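Local coordinates for protein probable glutathione S-transferase (Pseudomonas aeruginosa, PDB 6JWK) that acts as a zeta-class maleylpyruvate isomerase of the glutathione transferase superfamily, probably using glutathione to turn maleylpyruvate into fumarylpyruvate, at residues 9-12 with 13-16; 88-91 with 92-96; 102-105 with 106-110; 142-145 with 146-150. One frame throughout, in Å; residues are numbered along the deposited sequence.

Interaction 1. Residues 9-12 with 13-16. With SO4 (sulfate ion), chain I.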
loop_
_atom_site.group_PDB
_atom_site.type_symbol
_atom_site.label_atom_id
_atom_site.label_comp_id
_atom_site.label_asym_id
_atom_site.label_seq_id
_atom_site.Cartn_x
_atom_site.Cartn_y
_atom_site.Cartn_z
ATOM N N SER B 9 -10.055 11.916 8.436
ATOM C CA SER B 9 -9.108 11.242 7.511
ATOM C C SER B 9 -8.915 9.786 7.947
ATOM O O SER B 9 -8.423 9.577 9.096
ATOM C CB SER B 9 -7.811 11.985 7.483
ATOM O OG SER B 9 -6.763 11.119 7.128
ATOM N N SER B 10 -9.223 8.817 7.089
ATOM C CA SER B 10 -9.038 7.376 7.401
ATOM C C SER B 10 -7.569 7.066 7.685
ATOM O O SER B 10 -7.286 6.270 8.588
ATOM C CB SER B 10 -9.530 6.484 6.306
ATOM O OG SER B 10 -10.913 6.563 6.229
ATOM N N THR B 11 -6.649 7.649 6.926
ATOM C CA THR B 11 -5.212 7.329 7.073
ATOM C C THR B 11 -4.757 7.935 8.404
ATOM O O THR B 11 -3.906 7.322 9.066
ATOM C CB THR B 11 -4.395 7.778 5.841
ATOM O OG1 THR B 11 -4.704 9.162 5.638
ATOM C CG2 THR B 11 -4.752 6.979 4.606
ATOM N N SER B 12 -5.285 9.084 8.797
ATOM C CA SER B 12 -4.984 9.666 10.144
ATOM C C SER B 12 -5.475 8.698 11.233
ATOM O O SER B 12 -4.770 8.454 12.208
ATOM C CB SER B 12 -5.616 11.028 10.332
ATOM O OG SER B 12 -5.087 11.971 9.413
ATOM N N TYR B 13 -6.690 8.204 11.066
ATOM C CA TYR B 13 -7.319 7.266 12.031
ATOM C C TYR B 13 -6.373 6.056 12.231
ATOM O O TYR B 13 -6.135 5.654 13.386
ATOM C CB TYR B 13 -8.719 6.942 11.512
ATOM C CG TYR B 13 -9.611 6.165 12.449
ATOM C CD1 TYR B 13 -9.255 5.900 13.769
ATOM C CD2 TYR B 13 -10.878 5.775 12.027
ATOM C CE1 TYR B 13 -10.102 5.187 14.614
ATOM C CE2 TYR B 13 -11.735 5.067 12.869
ATOM C CZ TYR B 13 -11.346 4.783 14.167
ATOM O OH TYR B 13 -12.204 4.103 14.982
ATOM N N ARG B 14 -5.862 5.462 11.147
ATOM C CA ARG B 14 -4.933 4.292 11.208
ATOM C C ARG B 14 -3.799 4.608 12.185
ATOM O O ARG B 14 -3.470 3.796 12.989
ATOM C CB ARG B 14 -4.268 3.960 9.860
ATOM C CG ARG B 14 -5.214 3.504 8.760
ATOM C CD ARG B 14 -4.418 3.314 7.502
ATOM N NE ARG B 14 -5.286 3.018 6.397
ATOM C CZ ARG B 14 -4.914 2.985 5.147
ATOM N NH1 ARG B 14 -3.670 3.309 4.830
ATOM N NH2 ARG B 14 -5.792 2.681 4.206
ATOM N N VAL B 15 -3.193 5.783 12.070
ATOM C CA VAL B 15 -1.995 6.122 12.884
ATOM C C VAL B 15 -2.380 6.541 14.293
ATOM O O VAL B 15 -1.586 6.265 15.243
ATOM C CB VAL B 15 -1.168 7.221 12.183
ATOM C CG1 VAL B 15 0.050 7.576 13.005
ATOM C CG2 VAL B 15 -0.752 6.773 10.776
ATOM N N ARG B 16 -3.521 7.198 14.483
ATOM C CA ARG B 16 -4.037 7.485 15.855
ATOM C C ARG B 16 -4.279 6.163 16.597
ATOM O O ARG B 16 -3.972 6.076 17.801
ATOM C CB ARG B 16 -5.314 8.313 15.846
ATOM C CG ARG B 16 -5.121 9.751 15.379
ATOM C CD ARG B 16 -6.319 10.634 15.672
ATOM N NE ARG B 16 -7.604 10.064 15.261
ATOM C CZ ARG B 16 -8.223 10.260 14.108
ATOM N NH1 ARG B 16 -7.714 11.069 13.193
ATOM N NH2 ARG B 16 -9.400 9.674 13.892
HETATM S S SO4 I . -8.976 9.916 3.471
HETATM O O1 SO4 I . -7.778 9.282 3.938
HETATM O O2 SO4 I . -9.099 9.816 2.053
HETATM O O3 SO4 I . -10.167 9.303 4.025
HETATM O O4 SO4 I . -8.906 11.298 3.844
#
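The zeta-class S-S-C-x-x-R-V-R motif of glutathione transferases, here with T11 in the place of the cysteine, opens helix 10-22 of the thioredoxin-like domain, and S9 to S12 lead into Y13 to R16 across its first turns. S9 holds the N-cap position. Its carbonyl oxygen accepts a hydrogen bond from Y13 N (3.0 Å), R14 N repeats the pattern on S10 O, and R16 N reaches S12 O at 2.9 Å, whereas the bond from V15 N to T11 O is weak. At the N-terminal end of the helix a sulfate ion, probably from the crystallisation liquor, takes a nearly straight bond from S10 N to its O3 (3.2 Å, 168°); the helix N-terminus would be expected to stabilise such an anion. S9 OG and S12 OG share a hydrogen bond of 3.0 Å in which either could be the donor, while S10 OG pairs with N173 of helix 162-176. The methyl of T11 lies over one face of the R14 guanidinium, off its centre, with CG2 3.8 Å from NH1. R14 gets there on a chain extended from CG to NE, and its NH1 is held by S66 OG. R16 instead folds back: the bend at chi3 (-49°) turns its guanidinium over the backbone at S12 and Y13. A203 O binds its NE and S5 OG its NH1, which ties the group to the end of helix 198-203 and to strand 2-5. Folded this way, R16 NH1 stands 3.5 Å from S12 CB.

Interaction 2. Residues 88-91 with 92-96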
loop_
_atom_site.group_PDB
_atom_site.type_symbol
_atom_site.label_atom_id
_atom_site.label_comp_id
_atom_site.label_asym_id
_atom_site.label_seq_id
_atom_site.Cartn_x
_atom_site.Cartn_y
_atom_site.Cartn_z
ATOM N N LEU B 88 6.688 -15.442 8.551
ATOM C CA LEU B 88 5.411 -15.927 8.017
ATOM C C LEU B 88 4.243 -15.078 8.575
ATOM O O LEU B 88 3.387 -14.639 7.762
ATOM C CB LEU B 88 5.243 -17.407 8.343
ATOM C CG LEU B 88 3.881 -17.933 7.921
ATOM C CD1 LEU B 88 3.720 -17.751 6.435
ATOM C CD2 LEU B 88 3.677 -19.383 8.310
ATOM N N HIS B 89 4.188 -14.847 9.880
ATOM C CA HIS B 89 3.071 -14.115 10.520
ATOM C C HIS B 89 3.118 -12.685 9.978
ATOM O O HIS B 89 2.050 -12.092 9.777
ATOM C CB HIS B 89 3.172 -14.211 12.055
ATOM C CG HIS B 89 3.105 -15.624 12.540
ATOM N ND1 HIS B 89 3.347 -15.964 13.848
ATOM C CD2 HIS B 89 2.828 -16.782 11.894
ATOM C CE1 HIS B 89 3.258 -17.278 13.986
ATOM N NE2 HIS B 89 2.898 -17.793 12.817
ATOM N N ARG B 90 4.317 -12.140 9.768
ATOM C CA ARG B 90 4.454 -10.757 9.236
ATOM C C ARG B 90 3.886 -10.709 7.802
ATOM O O ARG B 90 3.053 -9.797 7.503
ATOM C CB ARG B 90 5.907 -10.282 9.304
ATOM C CG ARG B 90 6.058 -8.857 8.770
ATOM C CD ARG B 90 7.369 -8.181 9.046
ATOM N NE ARG B 90 8.460 -8.972 8.549
ATOM C CZ ARG B 90 9.192 -9.813 9.269
ATOM N NH1 ARG B 90 10.188 -10.467 8.694
ATOM N NH2 ARG B 90 8.945 -10.005 10.559
ATOM N N ALA B 91 4.258 -11.666 6.938
ATOM C CA ALA B 91 3.806 -11.706 5.527
ATOM C C ALA B 91 2.282 -11.767 5.495
ATOM O O ALA B 91 1.672 -11.057 4.708
ATOM C CB ALA B 91 4.423 -12.857 4.767
ATOM N N GLN B 92 1.677 -12.561 6.391
ATOM C CA GLN B 92 0.205 -12.715 6.464
ATOM C C GLN B 92 -0.453 -11.417 6.950
ATOM O O GLN B 92 -1.472 -11.040 6.403
ATOM C CB GLN B 92 -0.080 -13.928 7.357
ATOM C CG GLN B 92 0.218 -15.226 6.621
ATOM C CD GLN B 92 -0.008 -16.457 7.472
ATOM O OE1 GLN B 92 0.095 -16.419 8.700
ATOM N NE2 GLN B 92 -0.206 -17.580 6.798
ATOM N N ALA B 93 0.092 -10.778 7.974
ATOM C CA ALA B 93 -0.469 -9.506 8.503
ATOM C C ALA B 93 -0.322 -8.419 7.421
ATOM O O ALA B 93 -1.306 -7.717 7.131
ATOM C CB ALA B 93 0.242 -9.192 9.791
ATOM N N LEU B 94 0.845 -8.324 6.768
ATOM C CA LEU B 94 1.044 -7.303 5.696
ATOM C C LEU B 94 0.153 -7.596 4.497
ATOM O O LEU B 94 -0.343 -6.633 3.909
ATOM C CB LEU B 94 2.516 -7.206 5.287
ATOM C CG LEU B 94 3.452 -6.745 6.397
ATOM C CD1 LEU B 94 4.930 -6.849 5.953
ATOM C CD2 LEU B 94 3.098 -5.335 6.812
ATOM N N GLU B 95 -0.160 -8.853 4.228
ATOM C CA GLU B 95 -1.036 -9.208 3.075
ATOM C C GLU B 95 -2.409 -8.582 3.328
ATOM O O GLU B 95 -3.004 -8.002 2.365
ATOM C CB GLU B 95 -1.097 -10.711 2.782
ATOM C CG GLU B 95 -2.183 -11.051 1.737
ATOM C CD GLU B 95 -1.961 -12.068 0.615
ATOM O OE1 GLU B 95 -1.735 -13.212 0.978
ATOM O OE2 GLU B 95 -2.176 -11.743 -0.645
ATOM N N LEU B 96 -2.956 -8.760 4.538
ATOM C CA LEU B 96 -4.302 -8.227 4.851
ATOM C C LEU B 96 -4.252 -6.702 4.945
ATOM O O LEU B 96 -5.153 -6.055 4.432
ATOM C CB LEU B 96 -4.806 -8.887 6.135
ATOM C CG LEU B 96 -6.213 -8.497 6.559
ATOM C CD1 LEU B 96 -7.200 -8.578 5.428
ATOM C CD2 LEU B 96 -6.636 -9.402 7.700
#
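R90 sends CG anti to its backbone N (chi1 -180°), while L94 keeps CG beside its own (chi1 -63°), and these choices lay the two side chains next to each other, pointing the same way, with R90 CG 3.6 Å from L94 CD1. The contact is made by the aliphatic root of the arginine. Further out the chain bends at chi3 and carries the guanidinium to L85 O and P84 O through NH2, and to a salt bridge from NE to D71 of the second subunit. On another side of the helix, L88 and Q92 meet at an angle: L88 CD1 approaches the amide of Q92, 3.9 Å from NE2, and Q92 CG rests 3.4 Å from L88 O. The amide oxygen of Q92 is taken by R151. Both pairs are i to i+4 neighbours on helix 87-103, the first long helix of the all-alpha C-terminal domain of the glutathione transferase fold, and one that faces the other subunit of the dimer. Regular alpha-helical bonds run beneath them, from Q92 N to L88 O (3.0 Å), from A93 N to H89 O and from L94 N to R90 O (2.8 Å). A91 O receives E95 N at 2.9 Å, with a more bent N-H...O angle of 138°. The E95 carboxylate turns away from residues 88-91, and its OE2 accepts a hydrogen bond from S64 N of the second subunit.

Interaction 3. Residues 102-105 with 106-110. With SO4 (sulfate ion), chain I.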
loop_
_atom_site.group_PDB
_atom_site.type_symbol
_atom_site.label_atom_id
_atom_site.label_comp_id
_atom_site.label_asym_id
_atom_site.label_seq_id
_atom_site.Cartn_x
_atom_site.Cartn_y
_atom_site.Cartn_z
ATOM N N CYS B 102 -3.970 -0.792 -0.283
ATOM C CA CYS B 102 -3.640 -0.760 -1.737
ATOM C C CYS B 102 -4.876 -1.024 -2.607
ATOM O O CYS B 102 -4.972 -0.388 -3.642
ATOM C CB CYS B 102 -2.590 -1.796 -2.126
ATOM S SG CYS B 102 -1.029 -1.513 -1.281
ATOM N N ASP B 103 -5.778 -1.925 -2.206
ATOM C CA ASP B 103 -6.827 -2.476 -3.109
ATOM C C ASP B 103 -8.208 -1.955 -2.753
ATOM O O ASP B 103 -9.125 -2.206 -3.554
ATOM C CB ASP B 103 -6.821 -4.001 -3.129
ATOM C CG ASP B 103 -5.524 -4.570 -3.718
ATOM O OD1 ASP B 103 -4.736 -3.763 -4.277
ATOM O OD2 ASP B 103 -5.283 -5.778 -3.563
ATOM N N ILE B 104 -8.395 -1.306 -1.599
ATOM C CA ILE B 104 -9.741 -0.736 -1.260
ATOM C C ILE B 104 -9.657 0.780 -1.103
ATOM O O ILE B 104 -10.253 1.515 -1.958
ATOM C CB ILE B 104 -10.349 -1.366 0.007
ATOM C CG1 ILE B 104 -10.329 -2.888 -0.032
ATOM C CG2 ILE B 104 -11.738 -0.807 0.205
ATOM C CD1 ILE B 104 -10.851 -3.536 1.236
ATOM N N HIS B 105 -8.985 1.244 -0.043
ATOM C CA HIS B 105 -9.028 2.653 0.406
ATOM C C HIS B 105 -8.624 3.611 -0.715
ATOM O O HIS B 105 -9.291 4.626 -0.897
ATOM C CB HIS B 105 -8.172 2.879 1.643
ATOM C CG HIS B 105 -8.297 4.279 2.110
ATOM N ND1 HIS B 105 -9.509 4.790 2.518
ATOM C CD2 HIS B 105 -7.406 5.293 2.123
ATOM C CE1 HIS B 105 -9.346 6.070 2.793
ATOM N NE2 HIS B 105 -8.065 6.391 2.548
ATOM N N PRO B 106 -7.550 3.369 -1.508
ATOM C CA PRO B 106 -7.142 4.373 -2.503
ATOM C C PRO B 106 -8.219 4.722 -3.553
ATOM O O PRO B 106 -8.217 5.845 -4.044
ATOM C CB PRO B 106 -5.953 3.736 -3.205
ATOM C CG PRO B 106 -5.393 2.785 -2.162
ATOM C CD PRO B 106 -6.652 2.211 -1.492
ATOM N N LEU B 107 -9.106 3.790 -3.855
ATOM C CA LEU B 107 -10.213 4.019 -4.823
ATOM C C LEU B 107 -11.352 4.798 -4.165
ATOM O O LEU B 107 -12.113 5.404 -4.905
ATOM C CB LEU B 107 -10.692 2.678 -5.365
ATOM C CG LEU B 107 -9.584 1.828 -5.971
ATOM C CD1 LEU B 107 -10.130 0.530 -6.523
ATOM C CD2 LEU B 107 -8.907 2.614 -7.059
ATOM N N ASN B 108 -11.436 4.820 -2.827
ATOM C CA ASN B 108 -12.631 5.275 -2.066
ATOM C C ASN B 108 -12.253 6.507 -1.226
ATOM O O ASN B 108 -13.020 6.905 -0.418
ATOM C CB ASN B 108 -13.243 4.093 -1.307
ATOM C CG ASN B 108 -14.018 3.164 -2.222
ATOM O OD1 ASN B 108 -14.254 3.462 -3.412
ATOM N ND2 ASN B 108 -14.354 1.993 -1.716
ATOM N N ASN B 109 -11.109 7.101 -1.522
ATOM C CA ASN B 109 -10.497 8.317 -0.925
ATOM C C ASN B 109 -11.426 9.511 -1.187
ATOM O O ASN B 109 -12.044 9.550 -2.279
ATOM C CB ASN B 109 -9.166 8.574 -1.661
ATOM C CG ASN B 109 -8.088 9.266 -0.865
ATOM O OD1 ASN B 109 -8.076 10.495 -0.727
ATOM N ND2 ASN B 109 -7.125 8.484 -0.402
ATOM N N VAL B 110 -11.426 10.526 -0.321
ATOM C CA VAL B 110 -12.101 11.813 -0.661
ATOM C C VAL B 110 -11.489 12.391 -1.954
ATOM O O VAL B 110 -12.241 12.783 -2.826
ATOM C CB VAL B 110 -12.081 12.805 0.509
ATOM C CG1 VAL B 110 -10.688 13.026 1.080
ATOM C CG2 VAL B 110 -12.714 14.109 0.080
HETATM S S SO4 I . -8.976 9.916 3.471
HETATM O O1 SO4 I . -7.778 9.282 3.938
HETATM O O2 SO4 I . -9.099 9.816 2.053
HETATM O O3 SO4 I . -10.167 9.303 4.025
HETATM O O4 SO4 I . -8.906 11.298 3.844
#
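A sulfate-binding pocket between the thioredoxin-like and helical domains, where glutathione transferases generally have their active site, is lined here by H105, N109 and V110. H105 holds CG anti to its backbone N (chi1 -177°), which carries the imidazole toward the ion; the sulfate lies at the ring edge, near the ring plane, and accepts a hydrogen bond from NE2 to O1 (3.2 Å, 144°). V110 N adds a weak bond of 3.4 Å to O2. The side chains of H105 and N109 cross, ring and amide planes 46° apart, with H105 NE2 and N109 ND2 3.7 Å from each other. N109 is the N-cap of helix 110-120: its OD1 bonds to R111 N, which fixes the amide beside the anion. The chain turns into this site after helix 87-103 ends, through a short, weakly bonded helical turn held by i to i+3 bonds from L107 N to I104 O (3.2 Å) and from N108 N to H105 O (2.9 Å). P106, which has no N-H to give, packs against C102 of the second subunit. Within the chain its ring meets the end of helix 87-103, with P106 CG 3.5 Å from C102 O.

Interaction 4. Residues 142-145 with 146-150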
loop_
_atom_site.group_PDB
_atom_site.type_symbol
_atom_site.label_atom_id
_atom_site.label_comp_id
_atom_site.label_asym_id
_atom_site.label_seq_id
_atom_site.Cartn_x
_atom_site.Cartn_y
_atom_site.Cartn_z
ATOM N N ALA B 142 -10.849 -9.930 2.387
ATOM C CA ALA B 142 -10.343 -9.618 3.755
ATOM C C ALA B 142 -10.950 -10.614 4.757
ATOM O O ALA B 142 -10.236 -11.135 5.577
ATOM C CB ALA B 142 -10.687 -8.190 4.135
ATOM N N GLU B 143 -12.244 -10.879 4.632
ATOM C CA GLU B 143 -12.997 -11.847 5.503
ATOM C C GLU B 143 -12.280 -13.194 5.380
ATOM O O GLU B 143 -11.984 -13.804 6.397
ATOM C CB GLU B 143 -14.467 -11.874 5.057
ATOM C CG GLU B 143 -15.334 -12.916 5.754
ATOM C CD GLU B 143 -15.854 -12.500 7.123
ATOM O OE1 GLU B 143 -15.540 -11.328 7.538
ATOM O OE2 GLU B 143 -16.551 -13.338 7.805
ATOM N N THR B 144 -11.965 -13.644 4.165
ATOM C CA THR B 144 -11.287 -14.950 3.925
ATOM C C THR B 144 -9.883 -14.948 4.534
ATOM O O THR B 144 -9.520 -15.944 5.231
ATOM C CB THR B 144 -11.255 -15.288 2.418
ATOM O OG1 THR B 144 -12.621 -15.425 2.079
ATOM C CG2 THR B 144 -10.524 -16.563 2.078
ATOM N N LEU B 145 -9.107 -13.870 4.360
ATOM C CA LEU B 145 -7.732 -13.872 4.931
ATOM C C LEU B 145 -7.835 -13.934 6.460
ATOM O O LEU B 145 -6.984 -14.541 7.073
ATOM C CB LEU B 145 -6.946 -12.626 4.476
ATOM C CG LEU B 145 -6.645 -12.571 2.979
ATOM C CD1 LEU B 145 -5.919 -11.280 2.682
ATOM C CD2 LEU B 145 -5.842 -13.760 2.451
ATOM N N LEU B 146 -8.761 -13.188 7.054
ATOM C CA LEU B 146 -8.932 -13.170 8.529
ATOM C C LEU B 146 -9.266 -14.592 8.988
ATOM O O LEU B 146 -8.574 -15.083 9.881
ATOM C CB LEU B 146 -10.019 -12.169 8.937
ATOM C CG LEU B 146 -10.335 -12.115 10.425
ATOM C CD1 LEU B 146 -9.108 -11.722 11.229
ATOM C CD2 LEU B 146 -11.494 -11.164 10.685
ATOM N N ASN B 147 -10.249 -15.219 8.362
ATOM C CA ASN B 147 -10.684 -16.602 8.712
ATOM C C ASN B 147 -9.564 -17.618 8.539
ATOM O O ASN B 147 -9.465 -18.484 9.391
ATOM C CB ASN B 147 -11.846 -17.081 7.866
ATOM C CG ASN B 147 -13.131 -16.425 8.289
ATOM O OD1 ASN B 147 -13.302 -16.125 9.468
ATOM N ND2 ASN B 147 -14.021 -16.205 7.333
ATOM N N ARG B 148 -8.695 -17.482 7.534
ATOM C CA ARG B 148 -7.652 -18.495 7.221
ATOM C C ARG B 148 -6.342 -18.229 7.929
ATOM O O ARG B 148 -5.633 -19.195 8.175
ATOM C CB ARG B 148 -7.403 -18.583 5.711
ATOM C CG ARG B 148 -8.691 -18.985 5.020
ATOM C CD ARG B 148 -8.522 -19.753 3.761
ATOM N NE ARG B 148 -9.819 -20.239 3.342
ATOM C CZ ARG B 148 -10.020 -20.907 2.228
ATOM N NH1 ARG B 148 -8.988 -21.220 1.469
ATOM N NH2 ARG B 148 -11.233 -21.325 1.918
ATOM N N HIS B 149 -5.991 -16.995 8.276
ATOM C CA HIS B 149 -4.598 -16.736 8.709
ATOM C C HIS B 149 -4.490 -16.117 10.101
ATOM O O HIS B 149 -3.352 -15.936 10.546
ATOM C CB HIS B 149 -3.874 -15.874 7.660
ATOM C CG HIS B 149 -3.777 -16.538 6.324
ATOM N ND1 HIS B 149 -3.816 -15.820 5.130
ATOM C CD2 HIS B 149 -3.627 -17.840 5.980
ATOM C CE1 HIS B 149 -3.737 -16.678 4.115
ATOM N NE2 HIS B 149 -3.654 -17.925 4.607
ATOM N N ARG B 150 -5.583 -15.678 10.706
ATOM C CA ARG B 150 -5.504 -15.018 12.027
ATOM C C ARG B 150 -4.771 -15.913 13.032
ATOM O O ARG B 150 -4.847 -17.157 12.928
ATOM C CB ARG B 150 -6.872 -14.652 12.583
ATOM C CG ARG B 150 -7.670 -15.843 13.111
ATOM C CD ARG B 150 -9.117 -15.466 13.263
ATOM N NE ARG B 150 -9.302 -14.331 14.154
ATOM C CZ ARG B 150 -10.429 -13.632 14.250
ATOM N NH1 ARG B 150 -11.475 -13.899 13.502
ATOM N NH2 ARG B 150 -10.500 -12.637 15.089
#
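This is an i to i+4 contact in the last turns of the long helix 124-149 of the C-terminal domain, part buried and part open to solvent. Four backbone bonds carry it, among them L146 N to A142 O (2.9 Å) and N147 N to E143 O (3.0 Å); the last, H149 N to L145 O, is bent to 136° as the helix runs out before R150. On the exposed side T144 and R148 lie alongside each other, the T144 methyl over one face of the guanidinium and its CG2 4.0 Å from R148 NE. L145 crosses H149, bringing CD2 to within 3.9 Å of ND1. E143 and N147 also cross, the carboxylate and amide planes almost perpendicular at 86°, and E143 OE2 stays 3.9 Å from N147 ND2. R150 bends at chi3 (-58°) and folds back, with L146 CD1 3.8 Å above the centre of its guanidinium, whose NE and NH2 bind G152 O and A153 O. The E143 carboxylate spans to the start of helix 185-195, accepting A186 N and L187 N, and L146 packs on L187 and L190 of that helix, while A142, L145 and H149 lie against helix 87-103.

Overall arrangement
All four contacts are local, within a few residues along the chain, but their settings differ. Interactions 1 and 3 are buried and face each other across the domain boundary: S10, T11 and R14 pack on H105, and one sulfate is bonded from both sides, so polar groups dominate there. Interactions 2 and 4 are partly buried, about 11 Å between centres, and join helix 87-103 to helix 124-149 through Q92 on H149, L96 on A142 and L145, and E95 on L145, largely by aliphatic packing. Helix 87-103 also links interaction 2 to interaction 3, and both touch the second subunit. Interaction 4, with three solvent-exposed residues, meets no other chain of the dimer.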